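Local coordinates for protein member of DUF4221 family (Bacteroides vulgatus, PDB 3S9J) that is of unknown function but folds as a six-bladed beta-propeller and binds sodium ions in this crystal form, at residues F44-K49 with A65-L70; N76-V81 with S104-Q109. All coordinates share one frame; numbering follows the deposited sequence.

How the contacts relate
Running from the N terminus, the chain first makes the four-stranded antiparallel sheet of strands 31-36, 39-46, 53-58 and 63-69, one blade of the propeller. Contact 1 closes a loop within it, bringing the end of strand 39-46 to the end of edge strand 63-69 across strand 53-58. Contact 2 opens only afterwards, so the two lie in series and neither nests in nor crosses the other. It ties the connection 76-81, between the blades, to strand 102-106 of the next sheet. Their centres are about 11 Å apart, and Leu70 joins them: its CD2 lies 3.5 Å from Leu78 CD1 and 3.7 Å from Ile106 CD1.

Contact 1 of 2, residues F44-K49 with A65-L70; sequences FENTQK and AKRIPL. With NA (sodium ion), chain D.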
loop_
_atom_site.group_PDB
_atom_site.type_symbol
_atom_site.label_atom_id
_atom_site.label_comp_id
_atom_site.label_asym_id
_atom_site.label_seq_id
_atom_site.Cartn_x
_atom_site.Cartn_y
_atom_site.Cartn_z
ATOM N N PHE A 44 -0.106 -0.073 -13.622
ATOM C CA PHE A 44 -0.566 1.226 -13.150
ATOM C C PHE A 44 -2.064 1.316 -13.385
ATOM O O PHE A 44 -2.506 1.537 -14.503
ATOM C CB PHE A 44 0.199 2.299 -13.909
ATOM C CG PHE A 44 -0.084 3.740 -13.502
ATOM C CD1 PHE A 44 -1.137 4.454 -14.072
ATOM C CD2 PHE A 44 0.776 4.398 -12.640
ATOM C CE1 PHE A 44 -1.340 5.810 -13.755
ATOM C CE2 PHE A 44 0.565 5.757 -12.326
ATOM C CZ PHE A 44 -0.488 6.448 -12.904
ATOM N N GLU A 45 -2.840 1.121 -12.323
ATOM C CA GLU A 45 -4.280 1.209 -12.438
ATOM C C GLU A 45 -4.645 2.645 -12.750
ATOM O O GLU A 45 -4.287 3.531 -12.013
ATOM C CB GLU A 45 -4.991 0.770 -11.178
ATOM C CG GLU A 45 -6.504 0.766 -11.340
ATOM C CD GLU A 45 -7.186 0.305 -10.075
ATOM O OE1 GLU A 45 -6.861 -0.807 -9.619
ATOM O OE2 GLU A 45 -8.036 1.042 -9.553
ATOM N N ASN A 46 -5.353 2.870 -13.828
ATOM C CA ASN A 46 -5.635 4.249 -14.308
ATOM C C ASN A 46 -7.141 4.467 -14.221
ATOM O O ASN A 46 -7.848 4.517 -15.238
ATOM C CB ASN A 46 -5.108 4.337 -15.748
ATOM C CG ASN A 46 -5.285 5.696 -16.381
ATOM O OD1 ASN A 46 -5.059 6.733 -15.736
ATOM N ND2 ASN A 46 -5.680 5.707 -17.669
ATOM N N THR A 47 -7.615 4.584 -12.977
ATOM C CA THR A 47 -9.054 4.691 -12.709
ATOM C C THR A 47 -9.408 6.009 -12.026
ATOM O O THR A 47 -10.558 6.202 -11.591
ATOM C CB THR A 47 -9.541 3.516 -11.823
ATOM O OG1 THR A 47 -8.689 3.425 -10.682
ATOM C CG2 THR A 47 -9.513 2.201 -12.644
ATOM N N GLN A 48 -8.445 6.916 -11.902
ATOM C CA GLN A 48 -8.754 8.231 -11.312
ATOM C C GLN A 48 -9.580 9.070 -12.276
ATOM O O GLN A 48 -9.514 8.928 -13.495
ATOM C CB GLN A 48 -7.504 8.993 -10.923
ATOM C CG GLN A 48 -6.721 8.341 -9.804
ATOM C CD GLN A 48 -7.474 8.290 -8.495
ATOM O OE1 GLN A 48 -7.589 7.242 -7.865
ATOM N NE2 GLN A 48 -7.994 9.379 -8.110
ATOM N N LYS A 49 -10.383 9.949 -11.714
ATOM C CA LYS A 49 -11.162 10.867 -12.512
ATOM C C LYS A 49 -12.022 10.160 -13.511
ATOM O O LYS A 49 -12.701 9.205 -13.145
ATOM C CB LYS A 49 -10.256 11.998 -13.098
ATOM C CG LYS A 49 -9.510 12.754 -12.048
ATOM C CD LYS A 49 -8.758 13.968 -12.690
ATOM C CE LYS A 49 -8.385 15.005 -11.700
ATOM N NZ LYS A 49 -7.930 16.226 -12.452
ATOM N N ALA A 65 3.885 0.464 -22.335
ATOM C CA ALA A 65 3.957 -0.875 -23.007
ATOM C C ALA A 65 2.618 -1.314 -23.573
ATOM O O ALA A 65 2.569 -1.869 -24.672
ATOM C CB ALA A 65 4.438 -1.961 -22.019
ATOM N N LYS A 66 1.561 -1.190 -22.787
ATOM C CA LYS A 66 0.234 -1.546 -23.246
ATOM C C LYS A 66 -0.836 -0.942 -22.363
ATOM O O LYS A 66 -0.537 -0.457 -21.269
ATOM C CB LYS A 66 0.030 -3.042 -23.368
ATOM C CG LYS A 66 -0.034 -3.839 -22.155
ATOM C CD LYS A 66 -0.195 -5.349 -22.527
ATOM C CE LYS A 66 -0.219 -6.225 -21.317
ATOM N NZ LYS A 66 0.140 -7.674 -21.609
ATOM N N ARG A 67 -2.057 -1.012 -22.866
ATOM C CA ARG A 67 -3.235 -0.500 -22.187
ATOM C C ARG A 67 -4.229 -1.628 -22.140
ATOM O O ARG A 67 -4.569 -2.226 -23.179
ATOM C CB ARG A 67 -3.804 0.687 -22.955
ATOM C CG ARG A 67 -5.001 1.362 -22.336
ATOM C CD ARG A 67 -5.353 2.624 -23.100
ATOM N NE ARG A 67 -4.270 3.614 -23.042
ATOM C CZ ARG A 67 -4.057 4.500 -22.079
ATOM N NH1 ARG A 67 -4.868 4.598 -21.033
ATOM N NH2 ARG A 67 -3.032 5.335 -22.181
ATOM N N ILE A 68 -4.653 -1.960 -20.931
ATOM C CA ILE A 68 -5.637 -3.012 -20.708
ATOM C C ILE A 68 -6.988 -2.362 -20.487
ATOM O O ILE A 68 -7.174 -1.610 -19.525
ATOM C CB ILE A 68 -5.247 -3.868 -19.516
ATOM C CG1 ILE A 68 -3.845 -4.456 -19.712
ATOM C CG2 ILE A 68 -6.327 -4.974 -19.236
ATOM C CD1 ILE A 68 -3.315 -5.247 -18.497
ATOM N N PRO A 69 -7.937 -2.590 -21.400
ATOM C CA PRO A 69 -9.221 -1.918 -21.249
ATOM C C PRO A 69 -10.021 -2.493 -20.093
ATOM O O PRO A 69 -9.891 -3.684 -19.764
ATOM C CB PRO A 69 -9.923 -2.171 -22.590
ATOM C CG PRO A 69 -9.269 -3.319 -23.137
ATOM C CD PRO A 69 -7.890 -3.418 -22.603
ATOM N N LEU A 70 -10.824 -1.638 -19.469
ATOM C CA LEU A 70 -11.789 -2.037 -18.438
ATOM C C LEU A 70 -13.139 -1.502 -18.867
ATOM O O LEU A 70 -13.268 -0.314 -19.141
ATOM C CB LEU A 70 -11.402 -1.464 -17.062
ATOM C CG LEU A 70 -10.106 -1.917 -16.406
ATOM C CD1 LEU A 70 -9.869 -1.132 -15.088
ATOM C CD2 LEU A 70 -10.100 -3.467 -16.210
HETATM NA NA NA D . -12.647 1.793 -19.735
HETATM O O HOH W 1 -11.140 0.886 -21.291
HETATM O O HOH W 2 -12.131 4.033 -20.395
HETATM O O HOH W 3 -14.894 2.726 -19.094
HETATM O O HOH W 4 -13.948 1.632 -21.895
#
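Thr47 and Leu70 meet through single methyl groups, Thr47 CG2 lying 4.1 Å from Leu70 CD1, with the two side chains set obliquely. The threonine suits its place because its branches do different work: OG1, turned between the backbone N and the carbonyl carbon (chi1 51°), bonds to Glu45 OE2 at 2.7 Å, on that oxygen's anti lone pair, while CG2 is left for the leucine. A serine here would keep a hydroxyl but would probably leave Leu70 CD1 without its methyl neighbour. The segments are the ends of the second and fourth strands of an antiparallel propeller blade and the loops that follow, with strand 53-58 between them. Across that strand reach Asn46 and Arg67, ND2 at the guanidinium edge, near its plane; the two planes are 66° apart. Asn46 ND2 and Arg67 NH1, 3.6 Å apart, are both donors, and Asp53 reconciles them: its OD1 accepts from the amide and its OD2 forms a salt bridge with the arginine. A bend at chi3 (-63°) brings the guanidinium up to the amide. At the other end, Leu70 O binds sodium at 2.3 Å, alongside four waters and Tyr52 O; one water accepts from Leu70 N.

Contact 2 of 2, residues N76-V81 with S104-Q109; sequences NGLPAV and SSINSQ. With FMT (formic acid), chain I.
Leu78 reaches from the loop to Ser104 and Ile106, and its side chain can be followed outward atom by atom. CB points toward strand 102-106. CG lies beside the backbone N and opposite the carbonyl carbon (chi1 -57°), and there the side chain forks into two methyls that serve different neighbours. CD1 meets Ile106 CG2 at 4.1 Å, an apolar contact in which the leucine and isoleucine cross at a slant. CD2 goes to Ser104, lying 3.8 Å from its CB and 3.8 Å from its OG. That hydroxyl is buried but satisfied, since it is hydrogen-bonded to Asn115 OD1, so the methyl can rest against it without stranding a polar group. A leucine fits because its fork spans two residues of the strand, Ser104 and Ile106, which both face the loop, whereas Ser105 between them points away. Serine is small enough to let the methyl come close, and the branched isoleucine offers CG2 to the other one. Farther along, Asn107 forms an Asx turn, its OD1 accepting from Gln109 N at 2.9 Å, with the donor above the carbonyl plane. Asn107 ND2 donates almost straight, at 170°, to O2 of a formic acid probably from the crystallisation liquor. Leu78 itself is wedged between blades, with the end of strand 63-69 close by and, in the next sheet, Gln97 of strand 93-97 and Ile112 of strand 112-117 against it.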
loop_
_atom_site.group_PDB
_atom_site.type_symbol
_atom_site.label_atom_id
_atom_site.label_comp_id
_atom_site.label_asym_id
_atom_site.label_seq_id
_atom_site.Cartn_x
_atom_site.Cartn_y
_atom_site.Cartn_z
ATOM N N ASN A 76 -18.121 -8.338 -20.102
ATOM C CA ASN A 76 -16.882 -8.133 -19.350
ATOM C C ASN A 76 -16.978 -6.942 -18.413
ATOM O O ASN A 76 -15.982 -6.354 -18.035
ATOM C CB ASN A 76 -15.737 -7.999 -20.341
ATOM C CG ASN A 76 -15.505 -9.285 -21.103
ATOM O OD1 ASN A 76 -15.285 -10.342 -20.488
ATOM N ND2 ASN A 76 -15.591 -9.227 -22.431
ATOM N N GLY A 77 -18.198 -6.618 -17.995
ATOM C CA GLY A 77 -18.445 -5.477 -17.146
ATOM C C GLY A 77 -17.869 -5.590 -15.743
ATOM O O GLY A 77 -18.088 -6.586 -15.031
ATOM N N LEU A 78 -17.094 -4.570 -15.386
ATOM C CA LEU A 78 -16.505 -4.393 -14.076
ATOM C C LEU A 78 -17.010 -3.070 -13.552
ATOM O O LEU A 78 -16.401 -2.021 -13.811
ATOM C CB LEU A 78 -14.997 -4.364 -14.171
ATOM C CG LEU A 78 -14.333 -5.580 -14.810
ATOM C CD1 LEU A 78 -12.935 -5.209 -15.294
ATOM C CD2 LEU A 78 -14.266 -6.766 -13.848
ATOM N N PRO A 79 -18.124 -3.096 -12.782
ATOM C CA PRO A 79 -18.782 -1.861 -12.369
ATOM C C PRO A 79 -18.003 -0.932 -11.468
ATOM O O PRO A 79 -18.270 0.270 -11.482
ATOM C CB PRO A 79 -20.032 -2.366 -11.608
ATOM C CG PRO A 79 -20.291 -3.709 -12.135
ATOM C CD PRO A 79 -18.918 -4.286 -12.405
ATOM N N ALA A 80 -17.062 -1.439 -10.658
ATOM C CA ALA A 80 -16.520 -0.645 -9.553
ATOM C C ALA A 80 -15.092 -0.968 -9.127
ATOM O O ALA A 80 -14.787 -1.132 -7.930
ATOM C CB ALA A 80 -17.445 -0.732 -8.341
ATOM N N VAL A 81 -14.206 -1.022 -10.111
ATOM C CA VAL A 81 -12.806 -1.285 -9.872
ATOM C C VAL A 81 -12.133 -0.204 -9.053
ATOM O O VAL A 81 -12.235 1.009 -9.335
ATOM C CB VAL A 81 -12.025 -1.434 -11.191
ATOM C CG1 VAL A 81 -10.503 -1.589 -10.926
ATOM C CG2 VAL A 81 -12.592 -2.566 -12.013
ATOM N N SER A 104 -12.635 -9.860 -8.984
ATOM C CA SER A 104 -12.704 -10.417 -10.346
ATOM C C SER A 104 -11.308 -10.713 -10.897
ATOM O O SER A 104 -10.349 -10.004 -10.579
ATOM C CB SER A 104 -13.422 -9.482 -11.319
ATOM O OG SER A 104 -14.740 -9.143 -10.919
ATOM N N SER A 105 -11.187 -11.770 -11.698
ATOM C CA SER A 105 -9.970 -12.020 -12.447
ATOM C C SER A 105 -10.207 -11.642 -13.889
ATOM O O SER A 105 -11.291 -11.842 -14.438
ATOM C CB SER A 105 -9.505 -13.463 -12.323
ATOM O OG SER A 105 -10.561 -14.327 -12.698
ATOM N N ILE A 106 -9.198 -11.010 -14.479
ATOM C CA ILE A 106 -9.252 -10.595 -15.881
ATOM C C ILE A 106 -7.993 -11.002 -16.605
ATOM O O ILE A 106 -6.955 -11.266 -15.983
ATOM C CB ILE A 106 -9.489 -9.068 -16.042
ATOM C CG1 ILE A 106 -8.325 -8.237 -15.503
ATOM C CG2 ILE A 106 -10.759 -8.634 -15.340
ATOM C CD1 ILE A 106 -8.457 -6.734 -15.813
ATOM N N ASN A 107 -8.083 -11.089 -17.937
ATOM C CA ASN A 107 -6.865 -11.281 -18.747
ATOM C C ASN A 107 -6.305 -9.949 -19.288
ATOM O O ASN A 107 -6.808 -8.870 -18.946
ATOM C CB ASN A 107 -7.103 -12.304 -19.863
ATOM C CG ASN A 107 -8.102 -11.844 -20.902
ATOM O OD1 ASN A 107 -8.354 -10.656 -21.046
ATOM N ND2 ASN A 107 -8.684 -12.803 -21.646
ATOM N N SER A 108 -5.259 -10.027 -20.128
ATOM C CA SER A 108 -4.562 -8.838 -20.618
ATOM C C SER A 108 -5.408 -8.027 -21.589
ATOM O O SER A 108 -5.043 -6.921 -21.938
ATOM C CB SER A 108 -3.239 -9.236 -21.290
ATOM O OG SER A 108 -3.453 -10.128 -22.373
ATOM N N GLN A 109 -6.519 -8.602 -22.038
ATOM C CA GLN A 109 -7.455 -7.918 -22.919
ATOM C C GLN A 109 -8.623 -7.330 -22.125
ATOM O O GLN A 109 -9.595 -6.807 -22.702
ATOM C CB GLN A 109 -7.934 -8.891 -24.013
ATOM C CG GLN A 109 -6.812 -9.368 -24.959
ATOM C CD GLN A 109 -5.920 -10.468 -24.364
ATOM O OE1 GLN A 109 -6.406 -11.487 -23.853
ATOM N NE2 GLN A 109 -4.603 -10.264 -24.443
HETATM C C FMT I . -8.159 -16.140 -20.326
HETATM O O1 FMT I . -7.050 -16.286 -19.789
HETATM O O2 FMT I . -8.300 -15.500 -21.367
#